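Local coordinates for protein STU0660 (Streptococcus thermophilus, PDB 3ZTH) that probably binds DNA in CRISPR-mediated bacterial immunity, as one of the large Csn2 Cas proteins, and binds magnesium ions, at residues 1-6 and 61-67; 40-45 and 69-75; 240-246 and 293-299. All coordinates share one frame; numbering follows the deposited sequence.

Contact 1. Residues 1-6 and 61-67; sequences MKFFVQ and TILDEAR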
loop_
_atom_site.group_PDB
_atom_site.type_symbol
_atom_site.label_atom_id
_atom_site.label_comp_id
_atom_site.label_asym_id
_atom_site.label_seq_id
_atom_site.Cartn_x
_atom_site.Cartn_y
_atom_site.Cartn_z
HETATM N N MSE A 1 17.366 26.806 -32.317
HETATM C CA MSE A 1 17.158 25.512 -33.019
HETATM C C MSE A 1 15.697 25.311 -33.386
HETATM O O MSE A 1 14.900 26.246 -33.351
HETATM C CB MSE A 1 17.617 24.359 -32.139
HETATM C CG MSE A 1 16.765 24.142 -30.914
HETATM SE SE MSE A 1 17.364 22.582 -29.954
HETATM C CE MSE A 1 16.670 21.215 -31.141
ATOM N N LYS A 2 15.349 24.081 -33.740
ATOM C CA LYS A 2 13.982 23.773 -34.126
ATOM C C LYS A 2 13.460 22.473 -33.530
ATOM O O LYS A 2 14.214 21.521 -33.335
ATOM C CB LYS A 2 13.868 23.695 -35.650
ATOM C CG LYS A 2 13.950 25.035 -36.348
ATOM C CD LYS A 2 13.886 24.854 -37.855
ATOM C CE LYS A 2 13.983 26.185 -38.581
ATOM N NZ LYS A 2 12.831 27.060 -38.250
ATOM N N PHE A 3 12.167 22.465 -33.214
ATOM C CA PHE A 3 11.505 21.282 -32.696
ATOM C C PHE A 3 10.464 20.944 -33.752
ATOM O O PHE A 3 9.699 21.815 -34.177
ATOM C CB PHE A 3 10.755 21.545 -31.377
ATOM C CG PHE A 3 11.639 21.674 -30.156
ATOM C CD1 PHE A 3 12.971 21.274 -30.178
ATOM C CD2 PHE A 3 11.117 22.191 -28.970
ATOM C CE1 PHE A 3 13.768 21.387 -29.032
ATOM C CE2 PHE A 3 11.904 22.306 -27.827
ATOM C CZ PHE A 3 13.234 21.902 -27.857
ATOM N N PHE A 4 10.448 19.699 -34.204
ATOM C CA PHE A 4 9.440 19.279 -35.164
ATOM C C PHE A 4 8.602 18.285 -34.372
ATOM O O PHE A 4 8.937 17.108 -34.263
ATOM C CB PHE A 4 10.101 18.660 -36.394
ATOM C CG PHE A 4 10.637 19.684 -37.354
ATOM C CD1 PHE A 4 9.771 20.393 -38.187
ATOM C CD2 PHE A 4 11.999 19.986 -37.393
ATOM C CE1 PHE A 4 10.251 21.385 -39.044
ATOM C CE2 PHE A 4 12.486 20.979 -38.246
ATOM C CZ PHE A 4 11.613 21.681 -39.072
ATOM N N VAL A 5 7.525 18.798 -33.787
ATOM C CA VAL A 5 6.648 18.008 -32.935
ATOM C C VAL A 5 5.676 17.135 -33.688
ATOM O O VAL A 5 4.964 17.594 -34.587
ATOM C CB VAL A 5 5.849 18.923 -31.976
ATOM C CG1 VAL A 5 5.065 18.081 -30.974
ATOM C CG2 VAL A 5 6.802 19.866 -31.259
ATOM N N GLN A 6 5.634 15.872 -33.291
ATOM C CA GLN A 6 4.754 14.916 -33.918
ATOM C C GLN A 6 3.278 15.231 -33.708
ATOM O O GLN A 6 2.831 15.541 -32.600
ATOM C CB GLN A 6 5.053 13.522 -33.394
ATOM C CG GLN A 6 4.587 12.431 -34.330
ATOM C CD GLN A 6 5.133 11.084 -33.937
ATOM O OE1 GLN A 6 6.311 10.959 -33.572
ATOM N NE2 GLN A 6 4.287 10.058 -34.015
ATOM N N THR A 61 7.407 11.467 -31.084
ATOM C CA THR A 61 8.763 11.974 -31.195
ATOM C C THR A 61 8.874 13.464 -31.515
ATOM O O THR A 61 7.929 14.077 -32.016
ATOM C CB THR A 61 9.510 11.148 -32.274
ATOM O OG1 THR A 61 10.338 10.174 -31.631
ATOM C CG2 THR A 61 10.338 12.024 -33.176
ATOM N N ILE A 62 10.033 14.041 -31.204
ATOM C CA ILE A 62 10.317 15.449 -31.497
ATOM C C ILE A 62 11.668 15.496 -32.211
ATOM O O ILE A 62 12.689 15.092 -31.643
ATOM C CB ILE A 62 10.410 16.314 -30.216
ATOM C CG1 ILE A 62 9.068 16.316 -29.482
ATOM C CG2 ILE A 62 10.822 17.730 -30.582
ATOM C CD1 ILE A 62 8.977 17.339 -28.362
ATOM N N LEU A 63 11.675 15.986 -33.449
ATOM C CA LEU A 63 12.905 16.050 -34.240
ATOM C C LEU A 63 13.505 17.442 -34.311
ATOM O O LEU A 63 12.802 18.439 -34.139
ATOM C CB LEU A 63 12.635 15.562 -35.666
ATOM C CG LEU A 63 11.876 14.236 -35.772
ATOM C CD1 LEU A 63 11.575 13.939 -37.236
ATOM C CD2 LEU A 63 12.693 13.115 -35.131
ATOM N N ASP A 64 14.809 17.509 -34.573
ATOM C CA ASP A 64 15.489 18.795 -34.706
ATOM C C ASP A 64 15.586 19.152 -36.190
ATOM O O ASP A 64 14.987 18.492 -37.032
ATOM C CB ASP A 64 16.890 18.738 -34.094
ATOM C CG ASP A 64 17.747 17.648 -34.711
ATOM O OD1 ASP A 64 17.857 17.605 -35.956
ATOM O OD2 ASP A 64 18.316 16.836 -33.947
ATOM N N GLU A 65 16.342 20.200 -36.501
ATOM C CA GLU A 65 16.505 20.656 -37.876
ATOM C C GLU A 65 16.971 19.533 -38.787
ATOM O O GLU A 65 16.416 19.323 -39.866
ATOM C CB GLU A 65 17.523 21.793 -37.946
ATOM C CG GLU A 65 17.341 22.885 -36.898
ATOM C CD GLU A 65 18.061 22.586 -35.579
ATOM O OE1 GLU A 65 17.659 21.643 -34.861
ATOM O OE2 GLU A 65 19.041 23.304 -35.266
ATOM N N ALA A 66 17.997 18.815 -38.350
ATOM C CA ALA A 66 18.550 17.720 -39.137
ATOM C C ALA A 66 17.590 16.542 -39.214
ATOM O O ALA A 66 17.874 15.542 -39.872
ATOM C CB ALA A 66 19.878 17.272 -38.538
ATOM N N ARG A 67 16.452 16.670 -38.546
ATOM C CA ARG A 67 15.456 15.612 -38.523
ATOM C C ARG A 67 15.875 14.469 -37.612
ATOM O O ARG A 67 15.429 13.335 -37.766
ATOM C CB ARG A 67 15.188 15.091 -39.935
ATOM C CG ARG A 67 13.939 15.688 -40.559
ATOM C CD ARG A 67 13.977 17.204 -40.586
ATOM N NE ARG A 67 12.683 17.761 -40.966
ATOM C CZ ARG A 67 12.491 19.021 -41.335
ATOM N NH1 ARG A 67 13.511 19.870 -41.381
ATOM N NH2 ARG A 67 11.277 19.432 -41.667
#
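Thr61 is bonded to Gln6 through two different groups. Its carbonyl accepts Gln6 N, while its own N donates to Gln6 OE1 at 2.8 Å from above the amide plane. Glutamine suits this place because an extended chain, with CG swung anti to the backbone N (chi1 -158°), brings an amide oxygen to Thr61 N, where the strand ladder has stopped. Ile62, in a non-hydrogen-bonded antiparallel pair with Val5, lays CG2 against Phe3 CB at 3.9 Å. Leu63 and Phe4 form the hydrogen-bonded pair, Phe4 N to Leu63 O at 2.7 Å and Leu63 N to Phe4 O at 3.1 Å. Asp64 CA-H points at Lys2 O, and Asp64 O lies at the edge of the Phe4 ring, 3.4 Å from CD2. Glu65 crosses Lys2 at about a right angle, methylene against methylene; the Lys2 ammonium is salt-bridged to Glu14. Arg67 closes a type I turn begun at Asp64 and lays its guanidinium over one face of Phe4, 3.8 Å between centres and 28° between planes, a stacked cation-pi pair. Strand 2-5 is the middle of a three-stranded antiparallel sheet, flanked by 13-16 and 62-63, and helix 28-43 meets Val5 and Ile62 through Ile37 and Phe42.

Contact 2. Residues 40-45 and 69-75; sequences WYFGGK and IVKRSSY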
loop_
_atom_site.group_PDB
_atom_site.type_symbol
_atom_site.label_atom_id
_atom_site.label_comp_id
_atom_site.label_asym_id
_atom_site.label_seq_id
_atom_site.Cartn_x
_atom_site.Cartn_y
_atom_site.Cartn_z
ATOM N N TRP A 40 4.839 16.189 -21.840
ATOM C CA TRP A 40 4.911 14.739 -21.702
ATOM C C TRP A 40 6.272 14.239 -22.146
ATOM O O TRP A 40 6.906 13.443 -21.464
ATOM C CB TRP A 40 3.822 14.070 -22.538
ATOM C CG TRP A 40 2.502 13.945 -21.833
ATOM C CD1 TRP A 40 2.123 14.567 -20.670
ATOM C CD2 TRP A 40 1.382 13.147 -22.243
ATOM N NE1 TRP A 40 0.838 14.203 -20.335
ATOM C CE2 TRP A 40 0.360 13.333 -21.281
ATOM C CE3 TRP A 40 1.143 12.293 -23.330
ATOM C CZ2 TRP A 40 -0.884 12.690 -21.374
ATOM C CZ3 TRP A 40 -0.094 11.654 -23.423
ATOM C CH2 TRP A 40 -1.090 11.858 -22.446
ATOM N N TYR A 41 6.715 14.726 -23.297
ATOM C CA TYR A 41 7.992 14.340 -23.864
ATOM C C TYR A 41 9.155 14.651 -22.929
ATOM O O TYR A 41 9.948 13.768 -22.590
ATOM C CB TYR A 41 8.209 15.080 -25.179
ATOM C CG TYR A 41 9.261 14.470 -26.076
ATOM C CD1 TYR A 41 9.011 13.277 -26.762
ATOM C CD2 TYR A 41 10.484 15.111 -26.287
ATOM C CE1 TYR A 41 9.941 12.742 -27.637
ATOM C CE2 TYR A 41 11.426 14.585 -27.165
ATOM C CZ TYR A 41 11.145 13.400 -27.841
ATOM O OH TYR A 41 12.051 12.888 -28.746
ATOM N N PHE A 42 9.262 15.910 -22.524
ATOM C CA PHE A 42 10.355 16.335 -21.658
ATOM C C PHE A 42 10.075 16.187 -20.172
ATOM O O PHE A 42 10.992 16.269 -19.362
ATOM C CB PHE A 42 10.722 17.793 -21.957
ATOM C CG PHE A 42 11.274 18.010 -23.344
ATOM C CD1 PHE A 42 12.412 17.329 -23.771
ATOM C CD2 PHE A 42 10.659 18.899 -24.222
ATOM C CE1 PHE A 42 12.929 17.530 -25.046
ATOM C CE2 PHE A 42 11.168 19.108 -25.499
ATOM C CZ PHE A 42 12.308 18.421 -25.913
ATOM N N GLY A 43 8.814 15.956 -19.819
ATOM C CA GLY A 43 8.437 15.819 -18.424
ATOM C C GLY A 43 8.562 14.433 -17.819
ATOM O O GLY A 43 8.318 14.266 -16.623
ATOM N N GLY A 44 8.922 13.436 -18.622
ATOM C CA GLY A 44 9.076 12.096 -18.087
ATOM C C GLY A 44 7.803 11.270 -18.008
ATOM O O GLY A 44 7.702 10.322 -17.225
ATOM N N LYS A 45 6.824 11.625 -18.826
ATOM C CA LYS A 45 5.566 10.899 -18.846
ATOM C C LYS A 45 5.753 9.416 -19.184
ATOM O O LYS A 45 6.456 9.066 -20.130
ATOM C CB LYS A 45 4.632 11.538 -19.874
ATOM C CG LYS A 45 3.341 10.795 -20.116
ATOM C CD LYS A 45 2.386 10.954 -18.955
ATOM C CE LYS A 45 1.015 10.377 -19.302
ATOM N NZ LYS A 45 0.001 10.670 -18.248
ATOM N N ILE A 69 16.322 12.807 -33.667
ATOM C CA ILE A 69 15.509 12.773 -32.467
ATOM C C ILE A 69 16.114 13.575 -31.326
ATOM O O ILE A 69 17.297 13.439 -31.010
ATOM C CB ILE A 69 15.272 11.327 -31.998
ATOM C CG1 ILE A 69 14.350 10.618 -32.991
ATOM C CG2 ILE A 69 14.653 11.320 -30.617
ATOM C CD1 ILE A 69 14.036 9.175 -32.627
ATOM N N VAL A 70 15.291 14.426 -30.725
ATOM C CA VAL A 70 15.723 15.238 -29.599
ATOM C C VAL A 70 15.451 14.400 -28.362
ATOM O O VAL A 70 14.306 14.116 -28.052
ATOM C CB VAL A 70 14.911 16.540 -29.514
ATOM C CG1 VAL A 70 15.414 17.396 -28.358
ATOM C CG2 VAL A 70 15.012 17.294 -30.827
ATOM N N LYS A 71 16.502 13.988 -27.665
ATOM C CA LYS A 71 16.342 13.153 -26.475
ATOM C C LYS A 71 15.418 13.759 -25.427
ATOM O O LYS A 71 15.458 14.961 -25.163
ATOM C CB LYS A 71 17.701 12.866 -25.836
ATOM C CG LYS A 71 18.651 12.097 -26.723
ATOM C CD LYS A 71 19.919 11.757 -25.965
ATOM C CE LYS A 71 20.922 11.040 -26.854
ATOM N NZ LYS A 71 22.148 10.665 -26.089
ATOM N N ARG A 72 14.590 12.909 -24.828
ATOM C CA ARG A 72 13.651 13.338 -23.802
ATOM C C ARG A 72 14.405 13.786 -22.554
ATOM O O ARG A 72 13.901 14.573 -21.752
ATOM C CB ARG A 72 12.695 12.192 -23.454
ATOM C CG ARG A 72 11.838 11.723 -24.626
ATOM C CD ARG A 72 10.847 10.649 -24.206
ATOM N NE ARG A 72 9.937 11.128 -23.168
ATOM C CZ ARG A 72 9.038 10.371 -22.548
ATOM N NH1 ARG A 72 8.921 9.090 -22.859
ATOM N NH2 ARG A 72 8.258 10.892 -21.608
ATOM N N SER A 73 15.624 13.283 -22.411
ATOM C CA SER A 73 16.473 13.602 -21.270
ATOM C C SER A 73 17.306 14.850 -21.548
ATOM O O SER A 73 18.015 15.344 -20.674
ATOM C CB SER A 73 17.411 12.427 -20.993
ATOM O OG SER A 73 18.271 12.205 -22.103
ATOM N N SER A 74 17.214 15.354 -22.769
ATOM C CA SER A 74 17.978 16.520 -23.183
ATOM C C SER A 74 17.897 17.762 -22.283
ATOM O O SER A 74 18.835 18.557 -22.249
ATOM C CB SER A 74 17.582 16.899 -24.614
ATOM O OG SER A 74 18.399 17.945 -25.103
ATOM N N TYR A 75 16.798 17.935 -21.551
ATOM C CA TYR A 75 16.653 19.112 -20.689
ATOM C C TYR A 75 16.167 18.790 -19.290
ATOM O O TYR A 75 15.559 17.751 -19.060
ATOM C CB TYR A 75 15.613 20.094 -21.254
ATOM C CG TYR A 75 15.847 20.629 -22.642
ATOM C CD1 TYR A 75 16.671 21.733 -22.859
ATOM C CD2 TYR A 75 15.205 20.062 -23.738
ATOM C CE1 TYR A 75 16.841 22.258 -24.133
ATOM C CE2 TYR A 75 15.370 20.582 -25.016
ATOM C CZ TYR A 75 16.189 21.679 -25.207
ATOM O OH TYR A 75 16.359 22.183 -26.480
HETATM O O HOH W 1 11.344 12.944 -20.194
#
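Phe42 and Arg72 bring their CA atoms to 4.9 Å where the last turn of helix 28-43 meets a type I beta turn from Lys71 to Ser74. The helix ends in the manner of a Schellman motif: Gly44 leaves it with positive phi, which suits glycine, and Lys45 N bonds back to Trp40 O at 3.2 Å. Arg72 is bonded to carbonyls of this end and of Lys45 beyond it. Bent at chi3 (60°), its chain lays NE on a lone pair of Tyr41 O at 2.7 Å, nearly straight at 173°. NH2 reaches Lys45 O at 3.0 Å, also on a lone pair, and adds a weak bond to Trp40 O. Arg72 CG sits 3.6 Å above the centre of the Tyr41 ring, a CH-pi contact, and the Tyr41 hydroxyl donates to Val70 O at 2.7 Å, which holds the ring's outer end against the loop. Phe42 fills the apolar side: Tyr75 turns an edge to one face in a T-shaped pair, centroids 5.2 Å apart and planes at 87°, while Tyr41 CD2 lies over the opposite face. Trp40 meets Trp174 of the second subunit. Tyr41 O also accepts a hydrogen bond from a water 2.9 Å away.

Contact 3. Residues 240-246 and 293-299; sequences DQGYLKI and LETVTPY. With MG (magnesium ion), chain C.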
loop_
_atom_site.group_PDB
_atom_site.type_symbol
_atom_site.label_atom_id
_atom_site.label_comp_id
_atom_site.label_asym_id
_atom_site.label_seq_id
_atom_site.Cartn_x
_atom_site.Cartn_y
_atom_site.Cartn_z
ATOM N N ASP A 240 -3.509 36.792 -26.352
ATOM C CA ASP A 240 -3.617 37.532 -27.600
ATOM C C ASP A 240 -3.278 39.021 -27.508
ATOM O O ASP A 240 -2.893 39.631 -28.512
ATOM C CB ASP A 240 -5.027 37.385 -28.167
ATOM C CG ASP A 240 -5.323 35.979 -28.635
ATOM O OD1 ASP A 240 -4.448 35.097 -28.497
ATOM O OD2 ASP A 240 -6.442 35.761 -29.148
ATOM N N GLN A 241 -3.410 39.618 -26.325
ATOM C CA GLN A 241 -3.139 41.043 -26.225
ATOM C C GLN A 241 -2.389 41.536 -24.994
ATOM O O GLN A 241 -2.661 41.128 -23.876
ATOM C CB GLN A 241 -4.464 41.810 -26.369
ATOM C CG GLN A 241 -4.332 43.331 -26.343
ATOM C CD GLN A 241 -4.357 43.916 -24.928
ATOM O OE1 GLN A 241 -3.765 44.972 -24.664
ATOM N NE2 GLN A 241 -5.057 43.238 -24.016
ATOM N N GLY A 242 -1.427 42.420 -25.226
ATOM C CA GLY A 242 -0.669 43.008 -24.135
ATOM C C GLY A 242 0.434 42.239 -23.425
ATOM O O GLY A 242 0.958 42.749 -22.435
ATOM N N TYR A 243 0.800 41.047 -23.901
ATOM C CA TYR A 243 1.858 40.273 -23.246
ATOM C C TYR A 243 3.022 39.842 -24.138
ATOM O O TYR A 243 4.153 39.696 -23.672
ATOM C CB TYR A 243 1.257 39.055 -22.543
ATOM C CG TYR A 243 0.403 39.461 -21.366
ATOM C CD1 TYR A 243 -0.928 39.840 -21.543
ATOM C CD2 TYR A 243 0.951 39.558 -20.092
ATOM C CE1 TYR A 243 -1.682 40.308 -20.484
ATOM C CE2 TYR A 243 0.208 40.027 -19.025
ATOM C CZ TYR A 243 -1.107 40.401 -19.224
ATOM O OH TYR A 243 -1.851 40.868 -18.163
ATOM N N LEU A 244 2.744 39.639 -25.421
ATOM C CA LEU A 244 3.779 39.246 -26.366
ATOM C C LEU A 244 4.832 40.357 -26.464
ATOM O O LEU A 244 4.493 41.518 -26.673
ATOM C CB LEU A 244 3.150 39.011 -27.738
ATOM C CG LEU A 244 4.070 38.603 -28.882
ATOM C CD1 LEU A 244 4.710 37.249 -28.571
ATOM C CD2 LEU A 244 3.262 38.554 -30.180
ATOM N N LYS A 245 6.104 40.003 -26.302
ATOM C CA LYS A 245 7.192 40.981 -26.382
ATOM C C LYS A 245 8.033 40.690 -27.618
ATOM O O LYS A 245 8.558 39.587 -27.764
ATOM C CB LYS A 245 8.097 40.901 -25.141
ATOM C CG LYS A 245 7.393 41.119 -23.813
ATOM C CD LYS A 245 6.747 42.500 -23.742
ATOM C CE LYS A 245 5.885 42.642 -22.491
ATOM N NZ LYS A 245 5.186 43.966 -22.408
ATOM N N ILE A 246 8.166 41.673 -28.500
ATOM C CA ILE A 246 8.959 41.503 -29.712
ATOM C C ILE A 246 10.150 42.457 -29.773
ATOM O O ILE A 246 9.991 43.661 -29.582
ATOM C CB ILE A 246 8.098 41.726 -30.984
ATOM C CG1 ILE A 246 7.061 40.608 -31.114
ATOM C CG2 ILE A 246 8.979 41.781 -32.219
ATOM C CD1 ILE A 246 6.170 40.736 -32.329
ATOM N N LEU A 293 3.395 45.396 -34.643
ATOM C CA LEU A 293 3.735 43.991 -34.838
ATOM C C LEU A 293 3.395 43.146 -33.599
ATOM O O LEU A 293 3.005 41.981 -33.710
ATOM C CB LEU A 293 5.224 43.872 -35.173
ATOM C CG LEU A 293 5.820 42.481 -35.417
ATOM C CD1 LEU A 293 5.207 41.824 -36.676
ATOM C CD2 LEU A 293 7.325 42.638 -35.562
ATOM N N GLU A 294 3.541 43.739 -32.418
ATOM C CA GLU A 294 3.233 43.047 -31.171
ATOM C C GLU A 294 1.725 42.874 -31.001
ATOM O O GLU A 294 1.256 41.895 -30.432
ATOM C CB GLU A 294 3.781 43.839 -29.994
ATOM C CG GLU A 294 4.827 43.107 -29.201
ATOM C CD GLU A 294 5.598 44.029 -28.270
ATOM O OE1 GLU A 294 4.963 44.889 -27.615
ATOM O OE2 GLU A 294 6.838 43.884 -28.192
ATOM N N THR A 295 0.976 43.843 -31.499
ATOM C CA THR A 295 -0.474 43.829 -31.416
ATOM C C THR A 295 -1.131 42.808 -32.340
ATOM O O THR A 295 -2.007 42.055 -31.931
ATOM C CB THR A 295 -1.045 45.208 -31.799
ATOM O OG1 THR A 295 -0.620 46.182 -30.839
ATOM C CG2 THR A 295 -2.571 45.162 -31.873
ATOM N N VAL A 296 -0.684 42.797 -33.589
ATOM C CA VAL A 296 -1.255 41.951 -34.626
ATOM C C VAL A 296 -0.766 40.518 -34.779
ATOM O O VAL A 296 -1.534 39.647 -35.204
ATOM C CB VAL A 296 -1.114 42.646 -36.000
ATOM C CG1 VAL A 296 -1.615 41.738 -37.086
ATOM C CG2 VAL A 296 -1.891 43.940 -36.011
ATOM N N THR A 297 0.494 40.260 -34.454
ATOM C CA THR A 297 1.032 38.913 -34.613
ATOM C C THR A 297 0.120 37.765 -34.167
ATOM O O THR A 297 -0.020 36.770 -34.874
ATOM C CB THR A 297 2.384 38.772 -33.910
ATOM O OG1 THR A 297 3.349 39.593 -34.583
ATOM C CG2 THR A 297 2.847 37.339 -33.945
ATOM N N PRO A 298 -0.508 37.881 -32.988
ATOM C CA PRO A 298 -1.388 36.799 -32.533
ATOM C C PRO A 298 -2.549 36.497 -33.495
ATOM O O PRO A 298 -3.130 35.408 -33.456
ATOM C CB PRO A 298 -1.882 37.309 -31.179
ATOM C CG PRO A 298 -0.738 38.143 -30.710
ATOM C CD PRO A 298 -0.360 38.910 -31.943
ATOM N N TYR A 299 -2.881 37.453 -34.358
ATOM C CA TYR A 299 -3.986 37.267 -35.295
ATOM C C TYR A 299 -3.584 36.947 -36.728
ATOM O O TYR A 299 -4.437 36.888 -37.601
ATOM C CB TYR A 299 -4.875 38.511 -35.299
ATOM C CG TYR A 299 -5.484 38.795 -33.958
ATOM C CD1 TYR A 299 -6.518 38.001 -33.458
ATOM C CD2 TYR A 299 -4.993 39.827 -33.155
ATOM C CE1 TYR A 299 -7.049 38.225 -32.181
ATOM C CE2 TYR A 299 -5.514 40.061 -31.879
ATOM C CZ TYR A 299 -6.538 39.257 -31.400
ATOM O OH TYR A 299 -7.037 39.482 -30.141
HETATM MG MG MG C . -7.929 33.847 -29.219
HETATM O O HOH W 2 -3.216 42.132 -29.659
HETATM O O HOH W 3 -0.350 41.223 -28.461
HETATM O O HOH W 4 -9.550 32.080 -29.328
HETATM O O HOH W 5 -5.746 32.718 -29.501
HETATM O O HOH W 6 -9.375 35.810 -29.528
#
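Glu294 reaches Ile246 by a first torsion well off a staggered value (chi1 -118°) and a chain extended beyond CG, while Asp240, with CG opposite its carbonyl carbon (chi1 -68°), holds its carboxylate out past Tyr299 to the metal. The glutamate bond is short: Ile246 N donates to Glu294 OE2 at 2.6 Å, on the anti side and 24° out of the carboxylate plane. Arg290 also binds OE2, and its NH1 bonds to Ile246 O as well, so one guanidinium reconciles two neighbouring acceptors; together with the backbone N-H it would probably favour a charged carboxylate.

Beside this polar grip, apolar groups pack the loop on the helix. Ile246 CD1 packs on Leu293 CG at 3.6 Å, and Leu244 CD2 meets Thr297 CB at 3.8 Å. Thr297 suits a helix end because its OG1 donates back to Leu293 O at 2.6 Å, an oxygen that Thr297 N reaches from the other face. Pro298 lays CG 3.4 Å from Asp240 O. A proline has no N-H to offer the Glu294 carbonyl four residues back, and that carbonyl takes a water instead; this water and a second one at Thr295 O both lie against Asp240 O.

At the far end Tyr299 OH abuts Asp240 CB at 3.5 Å, and Gln241 of the second subunit packs on Asp240. Asp240 OD2 binds magnesium at 2.4 Å; three waters and Gln26 are further ligands. Gln26 and Asp240 follow the adjacent parallel strands 20-24 and 232-237, so the metal sits at their C-terminal ends, a placement consistent with the P-loop NTPase clan to which the family belongs.

How the contacts relate
Contacts 1 and 2 are neighbours, their centres 12 Å apart, and their segments alternate along the chain. They touch where Ile62 O probably bonds to Val70 N and where the Tyr75 hydroxyl packs against Phe3 and Met1. They thus build one packed region, remote from the metal, that ties the small antiparallel sheet to the end of helix 28-43 and to strand 76-80, an outermost strand of the mixed sheet. Contact 3 comes later in the chain, its centre about 25 Å from that of contact 1 and 29 Å from that of contact 2. It carries Asp240, one of two protein residues of the magnesium site. Contacts 2 and 3, on opposite sides of the chain's centre, both touch the second subunit.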